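PDB 4N30: protein disulfide isomerase from Pseudomonas aeruginosa, which probably acts as a thiol-disulfide oxidoreductase of the DsbA subfamily, with a thioredoxin fold, in the machinery that introduces disulfide bonds. Local coordinates for residues V71-P74 with R75-W79; A102-Q105 with A106-E110; I172-A175 with R176-I180. All coordinates share one frame; numbering follows the deposited sequence. Where two conformers were deposited one is given.

Contact 1. Residues V71-P74 with R75-W79; sequences VYTP and RLKRW
Leu76 N, Lys77 N and Arg78 N bond back to Tyr72 O, Thr73 O and Pro74 O as three successive i to i+4 helical bonds of 2.9 to 3.0 Å, although the helix is kinked at Pro74, whose ring nitrogen has no hydrogen to give to the turn before. On one side Val71 and Arg75 meet. The arginine chain runs extended from CG to NE, its CG lying 3.4 Å from Val71 O, and this carries the guanidinium back past the valine. There, in one of its two conformers, Val71 has CG2 over one face, off toward the rim, 3.4 Å from Arg75 NH2. A long, flexible side chain suits this exposed place, since the flat face of the guanidinium can lie on a methyl, its N-H groups pointing outward in its own plane. On the buried side Tyr72 and Leu76 pair. Both have CG anti to the backbone N (chi1 -173° and -176°), which turns them to the same side of the helix, where Tyr72 CE2 comes to 3.8 Å from Leu76 CD2 and Leu76 CB stands above one ring face near the rim. The tyrosine suits a buried site because its OH is bonded to Ala203 O. Thr73 OG1 likewise bonds to Glu60 OE2 and to Cys69 O, so a small polar residue is accommodated without losing its hydrogen bonds. Within the beta-alpha-beta unit, helix 67-81 links strands 56-62 and 86-92: Leu76 packs on Ile58 and Leu88, Thr73 touches Trp90, and Leu76 also reaches Leu208 of helix 205-216.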
ATOM      1  N   VAL A  71       8.927   2.346   8.294  0.50 12.52           N
ATOM      2  CA  VAL A  71       8.726   3.437   9.271  0.50 12.86           C
ATOM      3  C   VAL A  71       7.665   4.437   8.773  0.50 12.45           C
ATOM      4  O   VAL A  71       7.003   5.101   9.532  0.50 13.24           O
ATOM      5  CB  VAL A  71      10.062   4.117   9.623  0.50 13.74           C
ATOM      6  CG1 VAL A  71      10.700   4.690   8.370  0.50 13.95           C
ATOM      7  CG2 VAL A  71       9.906   5.207  10.675  0.50 16.68           C
ATOM      8  N   TYR A  72       7.516   4.569   7.466  1.00 12.08           N
ATOM      9  CA  TYR A  72       6.635   5.625   6.961  1.00 12.64           C
ATOM     10  C   TYR A  72       5.204   5.220   6.975  1.00 11.64           C
ATOM     11  O   TYR A  72       4.320   6.102   7.238  1.00 12.63           O
ATOM     12  CB  TYR A  72       7.042   5.936   5.468  1.00 12.82           C
ATOM     13  CG  TYR A  72       6.332   7.096   4.897  1.00 13.37           C
ATOM     14  CD1 TYR A  72       6.512   8.409   5.457  1.00 13.41           C
ATOM     15  CD2 TYR A  72       5.534   6.960   3.801  1.00 13.62           C
ATOM     16  CE1 TYR A  72       5.837   9.495   4.915  1.00 12.90           C
ATOM     17  CE2 TYR A  72       4.914   8.084   3.223  1.00 14.07           C
ATOM     18  CZ  TYR A  72       5.097   9.334   3.806  1.00 13.10           C
ATOM     19  OH  TYR A  72       4.392  10.389   3.194  1.00 15.58           O
ATOM     20  N   THR A  73       4.881   3.935   6.721  1.00 11.79           N
ATOM     21  CA  THR A  73       3.473   3.608   6.541  1.00 11.26           C
ATOM     22  C   THR A  73       2.605   3.924   7.825  1.00 11.16           C
ATOM     23  O   THR A  73       1.559   4.520   7.682  1.00 11.37           O
ATOM     24  CB  THR A  73       3.354   2.152   6.108  1.00 10.03           C
ATOM     25  OG1 THR A  73       4.009   1.956   4.830  1.00 11.36           O
ATOM     26  CG2 THR A  73       1.907   1.748   5.871  1.00 11.27           C
ATOM     27  N   PRO A  74       3.027   3.540   9.035  1.00 11.03           N
ATOM     28  CA  PRO A  74       2.214   3.870  10.202  1.00 12.55           C
ATOM     29  C   PRO A  74       2.061   5.372  10.396  1.00 12.70           C
ATOM     30  O   PRO A  74       1.004   5.883  10.854  1.00 14.40           O
ATOM     31  CB  PRO A  74       2.933   3.205  11.360  1.00 14.76           C
ATOM     32  CG  PRO A  74       4.211   2.623  10.846  1.00 16.42           C
ATOM     33  CD  PRO A  74       4.221   2.703   9.358  1.00 12.78           C
ATOM     34  N   ARG A  75       3.077   6.143  10.031  1.00 13.43           N
ATOM     35  CA  ARG A  75       3.066   7.610  10.249  1.00 14.28           C
ATOM     36  C   ARG A  75       2.077   8.191   9.226  1.00 12.55           C
ATOM     37  O   ARG A  75       1.262   9.085   9.577  1.00 13.26           O
ATOM     38  CB  ARG A  75       4.437   8.243  10.054  1.00 15.14           C
ATOM     39  CG  ARG A  75       5.467   7.714  11.021  1.00 17.59           C
ATOM     40  CD  ARG A  75       6.792   8.353  10.771  1.00 18.89           C
ATOM     41  NE  ARG A  75       7.714   7.922  11.778  1.00 21.95           N
ATOM     42  CZ  ARG A  75       8.959   8.358  11.832  1.00 28.67           C
ATOM     43  NH1 ARG A  75       9.397   9.275  10.949  1.00 32.88           N
ATOM     44  NH2 ARG A  75       9.747   7.886  12.775  1.00 29.82           N
ATOM     45  N   LEU A  76       2.052   7.669   8.015  1.00 12.72           N
ATOM     46  CA  LEU A  76       1.116   8.130   7.055  1.00 12.25           C
ATOM     47  C   LEU A  76      -0.337   7.779   7.406  1.00 12.25           C
ATOM     48  O   LEU A  76      -1.260   8.607   7.234  1.00 12.77           O
ATOM     49  CB  LEU A  76       1.476   7.521   5.705  1.00 14.93           C
ATOM     50  CG  LEU A  76       0.662   7.963   4.513  1.00 14.00           C
ATOM     51  CD1 LEU A  76       0.848   9.455   4.270  1.00 17.30           C
ATOM     52  CD2 LEU A  76       1.227   7.234   3.259  1.00 15.85           C
ATOM     53  N   LYS A  77      -0.586   6.587   7.960  1.00 12.08           N
ATOM     54  CA  LYS A  77      -1.918   6.227   8.415  1.00 13.03           C
ATOM     55  C   LYS A  77      -2.367   7.213   9.559  1.00 12.69           C
ATOM     56  O   LYS A  77      -3.539   7.602   9.550  1.00 13.58           O
ATOM     57  CB  LYS A  77      -1.898   4.807   8.917  1.00 13.05           C
ATOM     58  CG  LYS A  77      -1.740   3.754   7.785  1.00 12.96           C
ATOM     59  CD  LYS A  77      -1.532   2.323   8.314  1.00 14.46           C
ATOM     60  CE  LYS A  77      -2.795   1.857   8.944  1.00 17.88           C
ATOM     61  NZ  LYS A  77      -2.547   0.640   9.750  1.00 18.14           N
ATOM     62  N   ARG A  78      -1.465   7.578  10.457  0.50 13.41           N
ATOM     63  CA  ARG A  78      -1.781   8.571  11.506  0.50 12.99           C
ATOM     64  C   ARG A  78      -2.246   9.866  10.859  0.50 13.54           C
ATOM     65  O   ARG A  78      -3.276  10.495  11.241  0.50 11.59           O
ATOM     66  CB  ARG A  78      -0.510   8.775  12.329  0.50 16.45           C
ATOM     67  CG  ARG A  78      -0.805   9.347  13.705  0.50 18.81           C
ATOM     68  CD  ARG A  78       0.355   9.367  14.697  0.50 25.44           C
ATOM     69  NE  ARG A  78       0.734  10.763  14.917  0.50 30.00           N
ATOM     70  CZ  ARG A  78      -0.130  11.767  14.845  0.50 30.65           C
ATOM     71  NH1 ARG A  78      -1.407  11.500  14.640  0.50 35.86           N
ATOM     72  NH2 ARG A  78       0.264  13.026  15.003  0.50 31.52           N
ATOM     73  N   TRP A  79      -1.482  10.309   9.874  1.00 13.91           N
ATOM     74  CA  TRP A  79      -1.818  11.551   9.220  1.00 13.59           C
ATOM     75  C   TRP A  79      -3.208  11.440   8.602  1.00 14.08           C
ATOM     76  O   TRP A  79      -4.038  12.395   8.681  1.00 14.32           O
ATOM     77  CB  TRP A  79      -0.695  11.979   8.253  1.00 13.58           C
ATOM     78  CG  TRP A  79      -0.912  13.351   7.698  1.00 13.35           C
ATOM     79  CD1 TRP A  79      -0.319  14.516   8.208  1.00 15.26           C
ATOM     80  CD2 TRP A  79      -1.606  13.758   6.496  1.00 12.85           C
ATOM     81  NE1 TRP A  79      -0.687  15.557   7.390  1.00 14.70           N
ATOM     82  CE2 TRP A  79      -1.477  15.187   6.386  1.00 15.42           C
ATOM     83  CE3 TRP A  79      -2.389  13.095   5.559  1.00 14.94           C
ATOM     84  CZ2 TRP A  79      -2.048  15.930   5.387  1.00 14.73           C
ATOM     85  CZ3 TRP A  79      -2.970  13.827   4.523  1.00 17.12           C
ATOM     86  CH2 TRP A  79      -2.828  15.215   4.444  1.00 16.51           C
TER

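Contact 2. Residues A102-Q105 with A106-E110; sequences ARHQ and ARLVE
One turn of helix 99-131 brings His104 against Leu108 and Arg103 against Arg107. His104 has CG anti to the backbone N (chi1 173°), which leans its imidazole forward along the helix, toward Leu108. Leu108 CG then stands over one ring face in a CH-pi contact, 4.3 Å from the centroid of the His104 ring and 19° off the ring normal, and Leu108 CD1 approaches His104 NE2 to 3.7 Å. The ring's rotation is fixed at both nitrogens: NE2 bonds to Gly142 O, while ND1 meets a water lying in the ring plane at 2.7 Å. The same water accepts a bond of 3.1 Å from Arg107 NH1, joining the histidine to the arginine. In this DsbA-like fold the helix belongs to the helical part of the molecule, and the same turn also faces helices 151-160 and 162-177: Leu108 packs on Leu154 and Ala158, and the small Ala106 lets Ile168 come close. Arg107 runs extended from CG to NE, back toward Arg103, placing Arg103 O above one face of its guanidinium and its NH2 3.8 Å from Arg103 CB. The two arginines bring like charges close, with Arg103 NE 4.4 Å from Arg107 NH2; Glu100, salt-bridged to Arg103 NH2 and in a long, weak ion pair with Arg107 NH1, probably offsets that repulsion. The backbone bond from Arg107 N to Arg103 O measures 3.1 Å.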
ATOM      1  N   ALA A 102       9.668 -10.046  -0.836  1.00  9.67           N
ATOM      2  CA  ALA A 102       8.740  -8.929  -1.012  1.00  9.54           C
ATOM      3  C   ALA A 102       7.532  -9.346  -1.847  1.00  9.96           C
ATOM      4  O   ALA A 102       6.405  -8.894  -1.649  1.00  9.77           O
ATOM      5  CB  ALA A 102       9.485  -7.723  -1.587  1.00 10.15           C
ATOM      6  N   ARG A 103       7.790 -10.195  -2.870  1.00 10.72           N
ATOM      7  CA  ARG A 103       6.642 -10.688  -3.718  1.00 11.02           C
ATOM      8  C   ARG A 103       5.704 -11.603  -2.903  1.00 11.61           C
ATOM      9  O   ARG A 103       4.478 -11.459  -2.996  1.00 11.10           O
ATOM     10  CB  ARG A 103       7.196 -11.439  -4.940  1.00 12.34           C
ATOM     11  CG  ARG A 103       8.096 -10.562  -5.783  1.00 14.76           C
ATOM     12  CD  ARG A 103       8.507 -11.194  -7.087  1.00 17.14           C
ATOM     13  NE  ARG A 103       9.276 -12.427  -6.921  1.00 19.96           N
ATOM     14  CZ  ARG A 103      10.604 -12.534  -7.057  1.00 22.29           C
ATOM     15  NH1 ARG A 103      11.415 -11.479  -7.299  1.00 26.12           N
ATOM     16  NH2 ARG A 103      11.125 -13.767  -6.965  1.00 26.59           N
ATOM     17  N   HIS A 104       6.293 -12.549  -2.164  1.00 10.84           N
ATOM     18  CA  HIS A 104       5.454 -13.473  -1.383  1.00 10.53           C
ATOM     19  C   HIS A 104       4.675 -12.657  -0.352  1.00 11.57           C
ATOM     20  O   HIS A 104       3.489 -12.975  -0.128  1.00 11.59           O
ATOM     21  CB  HIS A 104       6.488 -14.346  -0.608  1.00 11.69           C
ATOM     22  CG  HIS A 104       5.860 -15.269   0.395  1.00 11.43           C
ATOM     23  ND1 HIS A 104       4.854 -16.163   0.051  1.00 14.11           N
ATOM     24  CD2 HIS A 104       6.096 -15.349   1.721  1.00 11.62           C
ATOM     25  CE1 HIS A 104       4.527 -16.829   1.184  1.00 14.09           C
ATOM     26  NE2 HIS A 104       5.264 -16.332   2.212  1.00 14.55           N
ATOM     27  N   GLN A 105       5.273 -11.622   0.264  1.00 10.58           N
ATOM     28  CA  GLN A 105       4.567 -10.843   1.268  1.00  9.61           C
ATOM     29  C   GLN A 105       3.455 -10.014   0.639  1.00 10.95           C
ATOM     30  O   GLN A 105       2.367  -9.869   1.285  1.00 10.55           O
ATOM     31  CB  GLN A 105       5.580 -10.008   2.029  1.00 10.58           C
ATOM     32  CG  GLN A 105       6.406 -10.947   2.930  1.00 11.54           C
ATOM     33  CD  GLN A 105       7.752 -10.327   3.337  1.00 11.14           C
ATOM     34  OE1 GLN A 105       7.929  -9.056   3.358  1.00 13.81           O
ATOM     35  NE2 GLN A 105       8.675 -11.151   3.672  1.00 10.22           N
ATOM     36  N   ALA A 106       3.618  -9.505  -0.597  1.00  9.36           N
ATOM     37  CA  ALA A 106       2.546  -8.840  -1.278  1.00  9.69           C
ATOM     38  C   ALA A 106       1.340  -9.807  -1.450  1.00 10.00           C
ATOM     39  O   ALA A 106       0.186  -9.427  -1.296  1.00 10.83           O
ATOM     40  CB  ALA A 106       3.052  -8.286  -2.621  1.00 10.55           C
ATOM     41  N   ARG A 107       1.657 -11.029  -1.827  1.00  9.91           N
ATOM     42  CA  ARG A 107       0.571 -12.000  -1.995  1.00  9.89           C
ATOM     43  C   ARG A 107      -0.083 -12.321  -0.685  1.00 10.50           C
ATOM     44  O   ARG A 107      -1.344 -12.482  -0.659  1.00 11.19           O
ATOM     45  CB  ARG A 107       1.130 -13.246  -2.667  1.00 12.08           C
ATOM     46  CG  ARG A 107       1.638 -13.107  -4.112  1.00 13.08           C
ATOM     47  CD  ARG A 107       2.220 -14.366  -4.723  1.00 17.02           C
ATOM     48  NE  ARG A 107       3.105 -14.073  -5.797  1.00 21.84           N
ATOM     49  CZ  ARG A 107       4.454 -14.199  -5.756  1.00 19.63           C
ATOM     50  NH1 ARG A 107       5.070 -14.851  -4.778  1.00 26.56           N
ATOM     51  NH2 ARG A 107       5.086 -13.889  -6.875  1.00 33.34           N
ATOM     52  N   LEU A 108       0.618 -12.434   0.399  1.00  9.95           N
ATOM     53  CA  LEU A 108       0.046 -12.716   1.702  1.00 10.44           C
ATOM     54  C   LEU A 108      -0.943 -11.613   2.075  1.00 10.59           C
ATOM     55  O   LEU A 108      -2.076 -11.923   2.533  1.00 11.38           O
ATOM     56  CB  LEU A 108       1.090 -12.798   2.806  1.00 10.41           C
ATOM     57  CG  LEU A 108       1.904 -14.039   2.766  1.00 11.01           C
ATOM     58  CD1 LEU A 108       3.010 -13.918   3.811  1.00 12.67           C
ATOM     59  CD2 LEU A 108       1.056 -15.269   3.015  1.00 13.16           C
ATOM     60  N   VAL A 109      -0.624 -10.343   1.792  1.00  9.98           N
ATOM     61  CA  VAL A 109      -1.519  -9.296   2.280  1.00 10.59           C
ATOM     62  C   VAL A 109      -2.827  -9.272   1.382  1.00 11.67           C
ATOM     63  O   VAL A 109      -3.947  -9.022   1.881  1.00 11.23           O
ATOM     64  CB  VAL A 109      -0.928  -7.883   2.439  1.00 12.00           C
ATOM     65  CG1 VAL A 109       0.191  -7.902   3.452  1.00 14.09           C
ATOM     66  CG2 VAL A 109      -0.486  -7.286   1.114  1.00 13.68           C
ATOM     67  N   GLU A 110      -2.688  -9.539   0.071  1.00 10.33           N
ATOM     68  CA  GLU A 110      -3.906  -9.647  -0.776  1.00 11.40           C
ATOM     69  C   GLU A 110      -4.759 -10.808  -0.258  1.00 12.89           C
ATOM     70  O   GLU A 110      -6.017 -10.676  -0.193  1.00 12.75           O
ATOM     71  CB  GLU A 110      -3.542  -9.868  -2.233  1.00 11.27           C
ATOM     72  CG  GLU A 110      -2.832  -8.687  -2.922  1.00 12.85           C
ATOM     73  CD  GLU A 110      -3.773  -7.469  -2.992  1.00 12.54           C
ATOM     74  OE1 GLU A 110      -4.998  -7.652  -3.161  1.00 15.56           O
ATOM     75  OE2 GLU A 110      -3.384  -6.354  -2.621  1.00 14.74           O
TER
HETATM   76  O   HOH W   1       4.107 -16.665  -2.491  1.00 27.53           O

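Contact 3. Residues I172-A175 with R176-I180; sequences IDIA and RSKGI
Ile172 and Arg176 run alongside each other in the same direction, where helix 162-177 nears its end. The isoleucine's CG2 branch, anti to its own N, is centred over one face of the guanidinium, 3.5 Å from Arg176 CZ. The arginine reaches this position because its chain bends at chi3 (-66°), which also swings NH2 toward Asp173. Asp173 OD1 and Arg176 NH2 form a salt bridge at 3.0 Å, though its hydrogen bond is weak, with an N-H...O angle of 122° and the two planar groups tilted against each other. Further along, Ile174 and Lys178 pair in a similar way; Ile174 CG2 touches Lys178 CE at 3.7 Å, so a lysine methylene rests against the isoleucine branch. Ser177 takes chi1 82°, which turns OG back to donate to Ile174 O at 2.8 Å, as a short hydroxyl can in the last helical turn. The helix then closes in a Schellman motif: Gly179 adopts a positive phi, where a side chain would crowd the preceding carbonyl, its N bonds to Arg176 O, and Ile180 N reaches Ala175 O at 2.9 Å. Ile180 CB follows to 3.9 Å from Ala175 CB. In chemical terms, Asp173 probably offsets the charge of Arg176 and Ser177 OG supplies a further donor to Ile174 O, whereas Ala175 and Ile180 turn apolar surface inward and pack the helix end on Leu93 and on Tyr61 of strand 56-62.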
ATOM      1  N   ILE A 172       2.526  -3.032 -10.209  1.00 12.20           N
ATOM      2  CA  ILE A 172       3.930  -2.883 -10.559  1.00 12.97           C
ATOM      3  C   ILE A 172       4.101  -2.315 -11.985  1.00 14.33           C
ATOM      4  O   ILE A 172       4.847  -1.345 -12.265  1.00 14.68           O
ATOM      5  CB  ILE A 172       4.646  -4.235 -10.497  1.00 13.14           C
ATOM      6  CG1 ILE A 172       4.712  -4.692  -9.036  1.00 13.63           C
ATOM      7  CG2 ILE A 172       6.095  -4.102 -11.056  1.00 15.30           C
ATOM      8  CD1 ILE A 172       5.081  -6.201  -9.019  1.00 14.98           C
ATOM      9  N   ASP A 173       3.252  -2.797 -12.887  1.00 14.87           N
ATOM     10  CA  ASP A 173       3.259  -2.356 -14.309  1.00 14.28           C
ATOM     11  C   ASP A 173       2.836  -0.915 -14.387  1.00 16.36           C
ATOM     12  O   ASP A 173       3.488  -0.108 -15.131  1.00 16.67           O
ATOM     13  CB  ASP A 173       2.289  -3.214 -15.173  1.00 16.40           C
ATOM     14  CG  ASP A 173       2.782  -4.616 -15.392  1.00 17.61           C
ATOM     15  OD1 ASP A 173       3.922  -4.974 -15.041  1.00 17.65           O
ATOM     16  OD2 ASP A 173       1.869  -5.326 -15.881  1.00 22.49           O
ATOM     17  N   ILE A 174       1.827  -0.487 -13.635  1.00 15.07           N
ATOM     18  CA  ILE A 174       1.417   0.907 -13.590  1.00 16.04           C
ATOM     19  C   ILE A 174       2.532   1.768 -13.045  1.00 15.02           C
ATOM     20  O   ILE A 174       2.863   2.855 -13.605  1.00 14.97           O
ATOM     21  CB  ILE A 174       0.116   1.133 -12.844  1.00 16.33           C
ATOM     22  CG1 ILE A 174      -1.032   0.483 -13.623  1.00 18.56           C
ATOM     23  CG2 ILE A 174      -0.152   2.605 -12.559  1.00 16.49           C
ATOM     24  CD1 ILE A 174      -2.261   0.364 -12.795  1.00 21.71           C
ATOM     25  N   ALA A 175       3.143   1.315 -11.930  1.00 13.86           N
ATOM     26  CA  ALA A 175       4.283   2.032 -11.399  1.00 13.36           C
ATOM     27  C   ALA A 175       5.346   2.257 -12.422  1.00 14.62           C
ATOM     28  O   ALA A 175       5.851   3.389 -12.556  1.00 13.88           O
ATOM     29  CB  ALA A 175       4.807   1.361 -10.132  1.00 13.76           C
ATOM     30  N   ARG A 176       5.731   1.220 -13.150  1.00 14.25           N
ATOM     31  CA  ARG A 176       6.806   1.331 -14.120  1.00 15.26           C
ATOM     32  C   ARG A 176       6.380   2.225 -15.263  1.00 14.05           C
ATOM     33  O   ARG A 176       7.232   3.029 -15.732  1.00 15.07           O
ATOM     34  CB  ARG A 176       7.269  -0.070 -14.581  1.00 17.47           C
ATOM     35  CG  ARG A 176       7.983  -0.810 -13.404  1.00 17.01           C
ATOM     36  CD  ARG A 176       8.800  -2.018 -13.850  1.00 20.72           C
ATOM     37  NE  ARG A 176       7.861  -3.009 -14.360  1.00 19.72           N
ATOM     38  CZ  ARG A 176       7.842  -4.325 -14.097  1.00 18.70           C
ATOM     39  NH1 ARG A 176       8.782  -4.891 -13.282  1.00 18.93           N
ATOM     40  NH2 ARG A 176       6.858  -5.030 -14.660  1.00 18.90           N
ATOM     41  N   SER A 177       5.146   2.191 -15.671  1.00 14.60           N
ATOM     42  CA  SER A 177       4.619   3.082 -16.758  1.00 17.45           C
ATOM     43  C   SER A 177       4.738   4.504 -16.332  1.00 16.94           C
ATOM     44  O   SER A 177       4.821   5.446 -17.184  1.00 20.12           O
ATOM     45  CB  SER A 177       3.152   2.748 -17.107  1.00 18.26           C
ATOM     46  OG  SER A 177       2.189   3.317 -16.254  1.00 19.45           O
ATOM     47  N   LYS A 178       4.700   4.802 -15.032  1.00 16.42           N
ATOM     48  CA  LYS A 178       4.765   6.185 -14.492  1.00 16.01           C
ATOM     49  C   LYS A 178       6.207   6.467 -14.151  1.00 15.51           C
ATOM     50  O   LYS A 178       6.499   7.550 -13.635  1.00 17.20           O
ATOM     51  CB  LYS A 178       3.914   6.303 -13.226  1.00 16.62           C
ATOM     52  CG  LYS A 178       2.416   6.299 -13.488  1.00 18.99           C
ATOM     53  CD  LYS A 178       1.751   6.485 -12.130  1.00 24.10           C
ATOM     54  CE  LYS A 178       0.258   6.251 -12.150  1.00 29.17           C
ATOM     55  NZ  LYS A 178      -0.328   7.611 -12.250  1.00 29.23           N
ATOM     56  N   GLY A 179       7.151   5.588 -14.412  1.00 13.43           N
ATOM     57  CA  GLY A 179       8.545   5.910 -14.103  1.00 13.33           C
ATOM     58  C   GLY A 179       8.889   5.813 -12.618  1.00 13.69           C
ATOM     59  O   GLY A 179       9.954   6.330 -12.186  1.00 14.11           O
ATOM     60  N   ILE A 180       8.114   5.105 -11.845  1.00 13.33           N
ATOM     61  CA  ILE A 180       8.357   4.951 -10.392  1.00 12.94           C
ATOM     62  C   ILE A 180       9.367   3.825 -10.168  1.00 13.68           C
ATOM     63  O   ILE A 180       9.232   2.718 -10.783  1.00 14.99           O
ATOM     64  CB  ILE A 180       7.028   4.581  -9.697  1.00 13.66           C
ATOM     65  CG1 ILE A 180       6.095   5.765  -9.802  1.00 13.71           C
ATOM     66  CG2 ILE A 180       7.232   4.358  -8.199  1.00 13.94           C
ATOM     67  CD1 ILE A 180       4.694   5.571  -9.176  1.00 15.94           C
TER

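Contacts 1 and 2 are turns within helices and contact 3 is a helix end; they are set in series along the chain, and none touches another. Contacts 2 and 3 come nearest, about 6 Å between their closest atoms and about 18 Å between centres; helix 162-177, which ends in contact 3, also packs with its Ile164 and Ile168 on contact 2, and Pro94 is touched by Ala102 and by Ile172. Contact 1 is about 20 Å from contact 2 and 23 Å from contact 3, centre to centre. It lies on the helix whose start carries the CxxC pair Cys66 and Cys69, consistent with the redox site of thioredoxin-fold proteins; Thr73 touches that pair, and Ala102 of contact 2 lies near it.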